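Local coordinates for iron binding protein FbpA (PDB 1Q35), which binds ferric iron and, as a periplasmic binding protein, probably delivers it for uptake across the inner membrane, at residues V135-K139 with V308-D314; Y129-V135 with L166-R172; G47-D53 with I236-N242; L71-I75 with N92-F96. One frame throughout, in Å; residues are numbered along the deposited sequence. Where two conformers were deposited one is given.

Contact 1: V135-K139 with V308-D314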
# COMPACT_ATOMS: atom_id res chain seq x y z
N VAL A 135 7.04 -14.19 3.64
CA VAL A 135 6.88 -12.74 3.54
C VAL A 135 8.00 -12.20 2.66
O VAL A 135 9.13 -12.70 2.70
CB VAL A 135 6.82 -12.05 4.91
CG1 VAL A 135 8.14 -12.10 5.59
CG2 VAL A 135 6.32 -10.61 4.76
N ARG A 136 7.68 -11.19 1.86
CA ARG A 136 8.71 -10.48 1.10
C ARG A 136 9.66 -9.75 2.06
O ARG A 136 9.43 -9.73 3.27
CB ARG A 136 8.08 -9.49 0.13
CG ARG A 136 7.55 -8.23 0.80
CD ARG A 136 6.69 -7.38 -0.08
NE ARG A 136 7.43 -6.85 -1.22
CZ ARG A 136 6.86 -6.21 -2.22
NH1 ARG A 136 5.54 -6.05 -2.25
NH2 ARG A 136 7.60 -5.74 -3.21
N SER A 137 10.71 -9.18 1.51
CA SER A 137 11.70 -8.45 2.31
C SER A 137 11.07 -7.67 3.45
O SER A 137 10.13 -6.90 3.25
CB SER A 137 12.48 -7.48 1.43
OG SER A 137 13.37 -6.70 2.22
N GLY A 138 11.62 -7.84 4.64
CA GLY A 138 11.17 -7.10 5.81
C GLY A 138 11.38 -5.60 5.68
O GLY A 138 10.74 -4.82 6.38
N LYS A 139 12.29 -5.19 4.79
CA LYS A 139 12.56 -3.78 4.53
C LYS A 139 11.64 -3.17 3.48
O LYS A 139 11.69 -1.96 3.24
CB LYS A 139 14.01 -3.60 4.08
CG LYS A 139 15.02 -4.02 5.13
CD LYS A 139 16.45 -3.84 4.66
CE LYS A 139 17.41 -4.71 5.48
NZ LYS A 139 17.11 -4.69 6.95
N VAL A 308 13.88 -3.99 12.00
CA VAL A 308 14.07 -4.94 10.91
C VAL A 308 15.57 -5.18 10.69
O VAL A 308 16.01 -6.32 10.50
CB VAL A 308 13.38 -4.46 9.61
CG1 VAL A 308 13.79 -5.31 8.42
CG2 VAL A 308 11.87 -4.48 9.78
N ASP A 309 16.35 -4.11 10.75
CA ASP A 309 17.80 -4.20 10.64
C ASP A 309 18.41 -4.97 11.81
O ASP A 309 19.27 -5.82 11.61
CB ASP A 309 18.42 -2.81 10.54
CG ASP A 309 19.93 -2.86 10.41
OD1 ASP A 309 20.41 -3.46 9.43
OD2 ASP A 309 20.70 -2.35 11.25
N GLU A 310 17.97 -4.68 13.04
CA GLU A 310 18.52 -5.34 14.22
C GLU A 310 18.31 -6.85 14.18
O GLU A 310 19.21 -7.61 14.53
CB GLU A 310 17.91 -4.77 15.50
CG GLU A 310 18.39 -3.37 15.85
CD GLU A 310 17.65 -2.76 17.02
OE1 GLU A 310 17.78 -1.54 17.20
OE2 GLU A 310 16.95 -3.50 17.75
N VAL A 311 17.13 -7.29 13.75
CA VAL A 311 16.84 -8.72 13.71
C VAL A 311 17.40 -9.39 12.45
O VAL A 311 17.35 -10.61 12.33
CB VAL A 311 15.32 -9.03 13.86
CG1 VAL A 311 14.75 -8.34 15.09
CG2 VAL A 311 14.54 -8.65 12.61
N LYS A 312 17.94 -8.59 11.53
CA LYS A 312 18.47 -9.08 10.26
C LYS A 312 17.43 -9.97 9.60
O LYS A 312 17.67 -11.14 9.28
CB LYS A 312 19.82 -9.79 10.45
CG LYS A 312 20.93 -8.87 10.96
CD LYS A 312 21.33 -7.82 9.91
CE LYS A 312 22.52 -6.98 10.36
NZ LYS A 312 22.11 -5.80 11.17
N PHE A 313 16.25 -9.39 9.40
CA PHE A 313 15.06 -10.12 9.00
C PHE A 313 15.24 -10.94 7.74
O PHE A 313 14.69 -12.04 7.63
CB PHE A 313 13.87 -9.15 8.82
CG PHE A 313 12.56 -9.85 8.66
CD1 PHE A 313 11.80 -10.21 9.77
CD2 PHE A 313 12.08 -10.18 7.41
CE1 PHE A 313 10.61 -10.86 9.62
CE2 PHE A 313 10.89 -10.83 7.26
CZ PHE A 313 10.14 -11.16 8.37
N ASP A 314 15.97 -10.39 6.77
CA ASP A 314 16.11 -11.02 5.46
C ASP A 314 17.22 -12.06 5.38
O ASP A 314 17.35 -12.75 4.36
CB ASP A 314 16.34 -9.96 4.40
CG ASP A 314 15.13 -9.08 4.15
OD1 ASP A 314 14.02 -9.37 4.66
OD2 ASP A 314 15.21 -8.06 3.44
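The carboxylate of D314 makes both direct hydrogen bonds of this contact. Its OD2 accepts from S137 OG at 2.6 Å and its OD1 from G138 N at 2.8 Å, nearly in line. S137 OG in turn accepts from K139 N at 3.2 Å, an ST turn. The apolar part centres on F313: V135 CG1 meets the ring edge at CE2 (3.5 Å), and G138 CA lies 3.6 Å from CD2. A side chain at G138 would collide with that ring, and V308 CG1 would crowd it too; V308 CG2 lies 3.6 Å from G138 O. At the margin K139 NZ reaches V308 CG1 (3.7 Å), while D309 OD1, 4.3 Å from NZ, is too far for a salt bridge. Helix 301-311 ends in a Schellman motif with K312 at positive phi, which turns F313 and D314 toward the loop. An acidic side chain thus holds the loop just before Y142, an iron ligand in the iron-bound protein; glycine gives the close fit, which leaves G138 O buried without a polar partner.

Contact 2: Y129-V135 with L166-R172; sequences YKGKVCV and LKANLAR
Segment 129-135 starts with a type II turn, Y129 to K132 (K132 N to Y129 O 3.0 Å), with G131 at positive phi, and runs on into strand 133-134. Segment 166-172 is the last turn of helix 141-168 and the irregular chain after it, L170 and R172 in extended conformation; CA atoms pair K130 with N169 (4.0 Å), G131 with A171 (4.4 Å) and V133 with L170 (4.7 Å). L166, chi1 t and chi2 p, sets CD1 3.8 Å from V133 CG1. A168 O and L170 O accept from water 1 (both 2.7 Å), which takes a weak bond from G131 N (3.0 Å). N169 O faces the turn: V133 N donates to it at 3.2 Å, and G131 N (3.2 Å) and K132 N (3.3 Å) add weak bonds. The N169 side chain, chi1 m, lies against Y129 and K130, its ND2 bonded to the carbonyls of L124 and K126. L170, chi1 m and chi2 t, puts CD2 3.7 Å from V135 CG1. A171 N donates to V133 O at 2.8 Å. R172, chi1 p, sets NE 3.8 Å from C134 SG, whose disulfide partner is C190; water 2 joins R172 O to V135 N, and water 3 joins R172 NE to V135 O. Strand, long helix and return through a single parallel bridge, V133 with L170, make a strand-helix connection within one lobe of the periplasmic-binding-protein fold.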
# COMPACT_ATOMS: atom_id res chain seq x y z
N TYR A 129 3.88 -22.11 14.09
CA TYR A 129 3.90 -21.77 12.67
C TYR A 129 5.29 -21.88 12.05
O TYR A 129 5.49 -21.46 10.91
CB TYR A 129 3.30 -20.38 12.45
CG TYR A 129 1.89 -20.33 12.97
CD1 TYR A 129 1.59 -19.66 14.15
CD2 TYR A 129 0.86 -21.01 12.33
CE1 TYR A 129 0.29 -19.64 14.66
CE2 TYR A 129 -0.44 -20.99 12.83
CZ TYR A 129 -0.71 -20.30 13.99
OH TYR A 129 -2.00 -20.28 14.48
N LYS A 130 6.23 -22.49 12.77
CA LYS A 130 7.58 -22.68 12.26
C LYS A 130 7.57 -23.38 10.90
O LYS A 130 6.88 -24.39 10.71
CB LYS A 130 8.43 -23.50 13.25
CG LYS A 130 9.90 -23.60 12.87
CD LYS A 130 10.71 -24.33 13.93
CE LYS A 130 12.16 -24.49 13.50
NZ LYS A 130 12.31 -25.36 12.31
N GLY A 131 8.30 -22.81 9.95
CA GLY A 131 8.45 -23.37 8.63
C GLY A 131 7.29 -23.13 7.69
O GLY A 131 7.30 -23.62 6.57
N LYS A 132 6.30 -22.34 8.11
CA LYS A 132 5.04 -22.24 7.37
C LYS A 132 4.73 -20.84 6.81
O LYS A 132 3.73 -20.69 6.13
CB LYS A 132 3.87 -22.70 8.24
CG LYS A 132 3.85 -24.20 8.53
CD LYS A 132 2.62 -24.60 9.34
CE LYS A 132 2.39 -26.11 9.37
NZ LYS A 132 3.59 -26.88 9.84
N VAL A 133 5.58 -19.85 7.06
CA VAL A 133 5.25 -18.46 6.73
C VAL A 133 6.15 -17.91 5.62
O VAL A 133 7.35 -18.14 5.62
CB VAL A 133 5.33 -17.56 7.97
CG1 VAL A 133 4.83 -16.15 7.65
CG2 VAL A 133 4.54 -18.18 9.13
N CYS A 134 5.56 -17.20 4.66
CA CYS A 134 6.30 -16.50 3.61
C CYS A 134 6.00 -15.00 3.68
O CYS A 134 4.84 -14.60 3.76
CB CYS A 134 5.79 -16.91 2.21
SG CYS A 134 6.41 -18.39 1.37
N VAL A 135 7.04 -14.19 3.64
CA VAL A 135 6.88 -12.74 3.54
C VAL A 135 8.00 -12.20 2.66
O VAL A 135 9.13 -12.70 2.70
CB VAL A 135 6.82 -12.05 4.91
CG1 VAL A 135 8.14 -12.10 5.59
CG2 VAL A 135 6.32 -10.61 4.76
N LEU A 166 8.51 -14.09 13.81
CA LEU A 166 8.11 -14.13 12.41
C LEU A 166 9.29 -14.61 11.56
O LEU A 166 9.13 -15.52 10.73
CB LEU A 166 7.62 -12.75 11.96
CG LEU A 166 7.14 -12.67 10.51
CD1 LEU A 166 5.94 -13.58 10.26
CD2 LEU A 166 6.82 -11.23 10.15
N LYS A 167 10.46 -14.02 11.76
CA LYS A 167 11.67 -14.44 11.06
C LYS A 167 11.95 -15.93 11.29
O LYS A 167 12.24 -16.67 10.35
CB LYS A 167 12.87 -13.61 11.50
CG LYS A 167 14.16 -13.99 10.79
CD LYS A 167 15.38 -13.35 11.43
CE LYS A 167 16.64 -13.82 10.73
NZ LYS A 167 17.86 -13.24 11.35
N ALA A 168 11.85 -16.37 12.53
CA ALA A 168 12.12 -17.76 12.87
C ALA A 168 11.18 -18.73 12.17
O ALA A 168 11.52 -19.91 11.97
CB ALA A 168 12.02 -17.96 14.37
N ASN A 169 9.99 -18.25 11.78
CA ASN A 169 8.96 -19.08 11.17
C ASN A 169 8.94 -19.07 9.65
O ASN A 169 8.10 -19.74 9.04
CB ASN A 169 7.58 -18.67 11.71
CG ASN A 169 7.38 -19.07 13.16
OD1 ASN A 169 8.14 -19.88 13.71
ND2 ASN A 169 6.34 -18.53 13.78
N LEU A 170 9.86 -18.36 9.02
CA LEU A 170 9.87 -18.26 7.57
C LEU A 170 10.25 -19.59 6.92
O LEU A 170 11.17 -20.29 7.39
CB LEU A 170 10.81 -17.16 7.08
CG LEU A 170 10.45 -15.75 7.54
CD1 LEU A 170 11.42 -14.75 6.98
CD2 LEU A 170 9.01 -15.36 7.18
N ALA A 171 9.55 -19.93 5.84
CA ALA A 171 9.77 -21.15 5.08
C ALA A 171 10.91 -21.00 4.10
O ALA A 171 11.49 -21.99 3.65
CB ALA A 171 8.50 -21.53 4.34
N ARG A 172 11.21 -19.76 3.73
CA ARG A 172 12.29 -19.45 2.79
C ARG A 172 12.77 -18.03 3.03
O ARG A 172 12.09 -17.21 3.66
CB ARG A 172 11.79 -19.59 1.35
CG ARG A 172 10.77 -18.54 0.93
CD ARG A 172 10.23 -18.74 -0.47
NE ARG A 172 9.35 -17.64 -0.86
CZ ARG A 172 8.82 -17.50 -2.07
NH1 ARG A 172 9.07 -18.39 -3.02
NH2 ARG A 172 8.03 -16.47 -2.32
O HOH W 1 10.97 -21.50 9.81
O HOH W 2 9.83 -15.56 3.28
O HOH W 3 9.58 -15.03 0.48

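Contact 3: G47-D53 with I236-N242; sequences GELSPAD and IAKHSPN
A loop-to-loop contact, built on one buried aspartate, joins the residues leading into strand 54-57 to those leaving strand 228-236, far from the iron ligands. G47, at positive phi, ends helix 40-46; E48 and L49 form a short 3-10 segment, and the chain runs irregularly to D53, S50 and A52 in extended conformation. Opposite, A237 to S240 is a type I turn (S240 N to A237 O 3.1 Å). CA atoms pair E48 with H239 (5.8 Å), P51 with P241 (6.2 Å) and D53 with S240 (4.3 Å). D53 O accepts from A237 N at 3.0 Å, at the end of the antiparallel pairing of these two strands in the sheet of the periplasmic-binding-protein fold. The D53 side chain, chi1 m, receives three bonds from segment 236-242: OD2 from S240 OG (2.6 Å) and N242 N (2.8 Å), OD1 from N242 ND2 (2.9 Å). N242, at the N-cap position of helix 243-254, thus makes no side-chain cap. N5 N of strand 3-8 also donates to D53 OD1. A52 O touches A237 CB and S240 CA, each at 3.4 Å. At the outer end H239, chi1 m, lays its ring face under E48, whose CA makes a CH-pi contact 3.9 Å from the ring centroid.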
# COMPACT_ATOMS: atom_id res chain seq x y z
N GLY A 47 15.82 20.75 -6.19
CA GLY A 47 15.11 21.87 -5.61
C GLY A 47 14.22 22.58 -6.62
O GLY A 47 13.26 22.00 -7.14
N GLU A 48 14.56 23.83 -6.90
CA GLU A 48 13.76 24.69 -7.77
C GLU A 48 13.72 24.23 -9.23
O GLU A 48 12.78 24.56 -9.95
CB GLU A 48 14.26 26.13 -7.67
CG GLU A 48 13.89 26.83 -6.36
CD GLU A 48 15.07 27.50 -5.67
OE1 GLU A 48 15.88 28.16 -6.34
OE2 GLU A 48 15.17 27.38 -4.43
N LEU A 49 14.72 23.46 -9.66
CA LEU A 49 14.80 22.98 -11.04
C LEU A 49 14.14 21.61 -11.28
O LEU A 49 14.18 21.10 -12.40
CB LEU A 49 16.26 22.94 -11.50
CG LEU A 49 16.94 24.31 -11.60
CD1 LEU A 49 18.43 24.14 -11.89
CD2 LEU A 49 16.28 25.16 -12.68
N SER A 50 13.53 21.03 -10.25
CA SER A 50 12.83 19.76 -10.43
C SER A 50 11.60 19.95 -11.32
O SER A 50 10.79 20.85 -11.06
CB SER A 50 12.39 19.18 -9.08
OG SER A 50 11.62 18.00 -9.28
N PRO A 51 11.47 19.14 -12.36
CA PRO A 51 10.29 19.20 -13.24
C PRO A 51 9.06 18.46 -12.69
O PRO A 51 8.02 18.49 -13.33
CB PRO A 51 10.79 18.53 -14.52
CG PRO A 51 11.78 17.52 -14.04
CD PRO A 51 12.42 18.11 -12.82
N ALA A 52 9.19 17.81 -11.53
CA ALA A 52 8.09 17.02 -10.97
C ALA A 52 6.86 17.87 -10.68
O ALA A 52 6.97 18.93 -10.07
CB ALA A 52 8.54 16.31 -9.71
N ASP A 53 5.71 17.40 -11.14
CA ASP A 53 4.41 17.97 -10.77
C ASP A 53 3.71 17.13 -9.71
O ASP A 53 3.27 17.66 -8.70
CB ASP A 53 3.50 18.06 -11.98
CG ASP A 53 3.89 19.17 -12.91
OD1 ASP A 53 3.99 18.94 -14.13
OD2 ASP A 53 4.14 20.31 -12.48
N ILE A 236 1.49 17.07 -4.67
CA ILE A 236 1.95 17.99 -5.71
C ILE A 236 3.27 18.59 -5.21
O ILE A 236 3.36 19.11 -4.10
CB ILE A 236 0.88 19.06 -6.04
CG1 ILE A 236 -0.28 18.37 -6.76
CG2 ILE A 236 1.48 20.17 -6.90
CD1 ILE A 236 -1.39 19.28 -7.23
N ALA A 237 4.31 18.45 -6.03
CA ALA A 237 5.65 18.89 -5.67
C ALA A 237 5.70 20.40 -5.44
O ALA A 237 4.99 21.18 -6.09
CB ALA A 237 6.64 18.49 -6.75
N LYS A 238 6.58 20.81 -4.53
CA LYS A 238 6.69 22.21 -4.11
C LYS A 238 6.89 23.15 -5.29
O LYS A 238 6.32 24.24 -5.32
CB LYS A 238 7.86 22.38 -3.12
CG LYS A 238 8.06 23.82 -2.64
CD LYS A 238 9.11 23.90 -1.55
CE LYS A 238 9.27 25.32 -1.03
NZ LYS A 238 10.44 25.43 -0.11
N HIS A 239 7.69 22.73 -6.27
CA HIS A 239 8.08 23.58 -7.38
C HIS A 239 7.43 23.17 -8.71
O HIS A 239 7.93 23.49 -9.79
CB HIS A 239 9.60 23.60 -7.48
CG HIS A 239 10.26 24.19 -6.27
ND1 HIS A 239 10.28 25.54 -6.02
CD2 HIS A 239 10.89 23.60 -5.22
CE1 HIS A 239 10.91 25.76 -4.88
NE2 HIS A 239 11.29 24.60 -4.37
N SER A 240 6.31 22.46 -8.60
CA SER A 240 5.51 22.02 -9.74
C SER A 240 5.46 23.07 -10.86
O SER A 240 4.92 24.17 -10.66
CB SER A 240 4.08 21.72 -9.26
OG SER A 240 3.19 21.48 -10.34
N PRO A 241 6.05 22.78 -12.03
CA PRO A 241 5.99 23.70 -13.17
C PRO A 241 4.67 23.74 -13.95
O PRO A 241 4.49 24.63 -14.78
CB PRO A 241 7.13 23.21 -14.07
CG PRO A 241 7.24 21.77 -13.77
CD PRO A 241 6.91 21.61 -12.32
N ASN A 242 3.76 22.79 -13.71
CA ASN A 242 2.44 22.77 -14.34
C ASN A 242 1.38 22.53 -13.28
O ASN A 242 0.64 21.55 -13.33
CB ASN A 242 2.36 21.69 -15.42
CG ASN A 242 3.50 21.76 -16.41
OD1 ASN A 242 3.49 22.60 -17.32
ND2 ASN A 242 4.48 20.89 -16.25

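Contact 4: L71-I75 with N92-F96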
# COMPACT_ATOMS: atom_id res chain seq x y z
N LEU A 71 8.91 19.05 0.51
CA LEU A 71 8.96 18.84 -0.94
C LEU A 71 7.58 18.88 -1.58
O LEU A 71 7.46 18.69 -2.79
CB LEU A 71 9.64 17.51 -1.25
CG LEU A 71 11.07 17.38 -0.73
CD1 LEU A 71 11.58 15.97 -0.94
CD2 LEU A 71 11.99 18.39 -1.41
N ALA A 72 6.55 19.14 -0.78
CA ALA A 72 5.17 19.26 -1.26
C ALA A 72 4.70 20.70 -1.16
O ALA A 72 5.40 21.56 -0.62
CB ALA A 72 4.26 18.36 -0.44
N GLN A 73 3.49 20.95 -1.65
CA GLN A 73 2.81 22.23 -1.43
C GLN A 73 1.34 22.02 -1.10
O GLN A 73 0.75 20.99 -1.43
CB GLN A 73 2.97 23.17 -2.62
CG GLN A 73 2.40 22.67 -3.94
CD GLN A 73 2.48 23.74 -5.02
OE1 GLN A 73 1.87 24.80 -4.87
NE2 GLN A 73 3.23 23.48 -6.07
N LYS A 74 0.75 23.03 -0.47
CA LYS A 74 -0.64 22.99 -0.04
C LYS A 74 -1.59 23.21 -1.20
O LYS A 74 -1.42 24.15 -1.98
CB LYS A 74 -0.89 24.05 1.04
CG LYS A 74 -0.09 23.82 2.31
CD LYS A 74 -0.22 24.98 3.28
CE LYS A 74 -1.60 25.06 3.89
NZ LYS A 74 -1.57 25.70 5.24
N ILE A 75 -2.59 22.35 -1.31
CA ILE A 75 -3.59 22.41 -2.36
C ILE A 75 -4.97 22.54 -1.72
O ILE A 75 -5.41 21.65 -0.98
CB ILE A 75 -3.55 21.14 -3.23
CG1 ILE A 75 -2.14 20.92 -3.81
CG2 ILE A 75 -4.60 21.21 -4.33
CD1 ILE A 75 -1.67 22.00 -4.77
N ASN A 92 -3.67 19.61 6.76
CA ASN A 92 -2.90 20.75 6.27
C ASN A 92 -2.70 20.77 4.73
O ASN A 92 -1.84 21.48 4.23
CB ASN A 92 -1.54 20.77 6.98
CG ASN A 92 -0.77 22.07 6.78
OD1 ASN A 92 0.43 22.05 6.50
ND2 ASN A 92 -1.45 23.20 6.95
N ASP A 93 -3.48 19.96 4.01
CA ASP A 93 -3.64 20.06 2.55
C ASP A 93 -2.40 19.76 1.69
O ASP A 93 -2.36 20.17 0.53
CB ASP A 93 -4.18 21.45 2.16
CG ASP A 93 -5.52 21.76 2.78
OD1 ASP A 93 -6.31 20.82 3.08
OD2 ASP A 93 -5.89 22.93 2.99
N GLN A 94 -1.43 19.02 2.21
CA GLN A 94 -0.22 18.72 1.44
C GLN A 94 -0.16 17.30 0.86
O GLN A 94 0.73 17.01 0.07
CB GLN A 94 1.03 18.98 2.27
CG GLN A 94 1.24 20.44 2.63
CD GLN A 94 2.66 20.71 3.05
OE1 GLN A 94 3.03 20.45 4.20
NE2 GLN A 94 3.48 21.20 2.13
N TRP A 95 -1.09 16.43 1.25
CA TRP A 95 -1.16 15.08 0.67
C TRP A 95 -2.60 14.59 0.66
O TRP A 95 -3.42 15.00 1.47
CB TRP A 95 -0.24 14.09 1.40
CG TRP A 95 -0.58 13.85 2.85
CD1 TRP A 95 0.00 14.44 3.93
CD2 TRP A 95 -1.57 12.95 3.37
NE1 TRP A 95 -0.57 13.98 5.09
CE2 TRP A 95 -1.54 13.06 4.78
CE3 TRP A 95 -2.49 12.06 2.79
CZ2 TRP A 95 -2.38 12.32 5.61
CZ3 TRP A 95 -3.32 11.33 3.62
CH2 TRP A 95 -3.27 11.47 5.02
N PHE A 96 -2.88 13.68 -0.27
CA PHE A 96 -4.23 13.21 -0.54
C PHE A 96 -4.24 11.72 -0.82
O PHE A 96 -3.53 11.24 -1.70
CB PHE A 96 -4.82 13.98 -1.72
CG PHE A 96 -4.80 15.45 -1.49
CD1 PHE A 96 -3.70 16.21 -1.88
CD2 PHE A 96 -5.83 16.07 -0.80
CE1 PHE A 96 -3.65 17.57 -1.62
CE2 PHE A 96 -5.79 17.43 -0.55
CZ PHE A 96 -4.70 18.18 -0.95
O HOH W 4 0.40 18.27 -2.30
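From A72 to I75 the chain is extended, and it passes beside the loop that leads into strand 96-108. A72 directs its methyl at the Q94 side chain, CB lying 3.9 Å from NE2. Q73 turns its own side chain away, where NE2 bonds to A237 O and OE1 accepts from K243; its backbone faces the other segment, and Q73 O takes a hydrogen bond from water 4 (2.9 Å), which also donates to Q94 O (2.7 Å). The water thus spans a gap where the two backbones do not bond directly. These are irregular connections within one lobe of the periplasmic-binding-protein fold: 71-75 links helix 60-68 to helix 78-83, and the loop 92-96 comes after that second helix, so the pair closes a short excursion of the chain. K74 comes nearest in backbone, its CA 4.5 Å from that of Q94. Its CG packs on Q94 CG at 3.6 Å, and its CA lies 3.4 Å from D93 O in a CA-H...O contact. D93, at positive phi, presents that same carbonyl to I75 N, which donates at 2.9 Å in a backbone hydrogen bond. I75 also meets F96, with CB 3.9 Å from CZ and its carbonyl O 3.5 Å from CZ, at the ring edge; V247 of helix 243-254 packs against the I75 side chain.

How the contacts relate
The contacts form two touching pairs, one in each half of the molecule. Contacts 1 and 2, centres 12 Å apart, share V135; K167 NZ bonds to V311 O at 2.9 Å, and L166 CD2 packs on F313 CZ at 3.8 Å. Contacts 3 and 4, centres 13 Å apart, meet through K238 N to L71 O and A237 O to Q73 NE2, both 2.9 Å. Between the pairs, contacts 2 and 3 lie 44 Å apart centre to centre. Contact 1 is nearest the iron site, which is empty here: the R136 side chain lies about 4 Å from that of Y142 and about 5 Å from that of Y199, beside a formic acid molecule probably from the crystallisation liquor. Contacts 3 and 4 lie away from it.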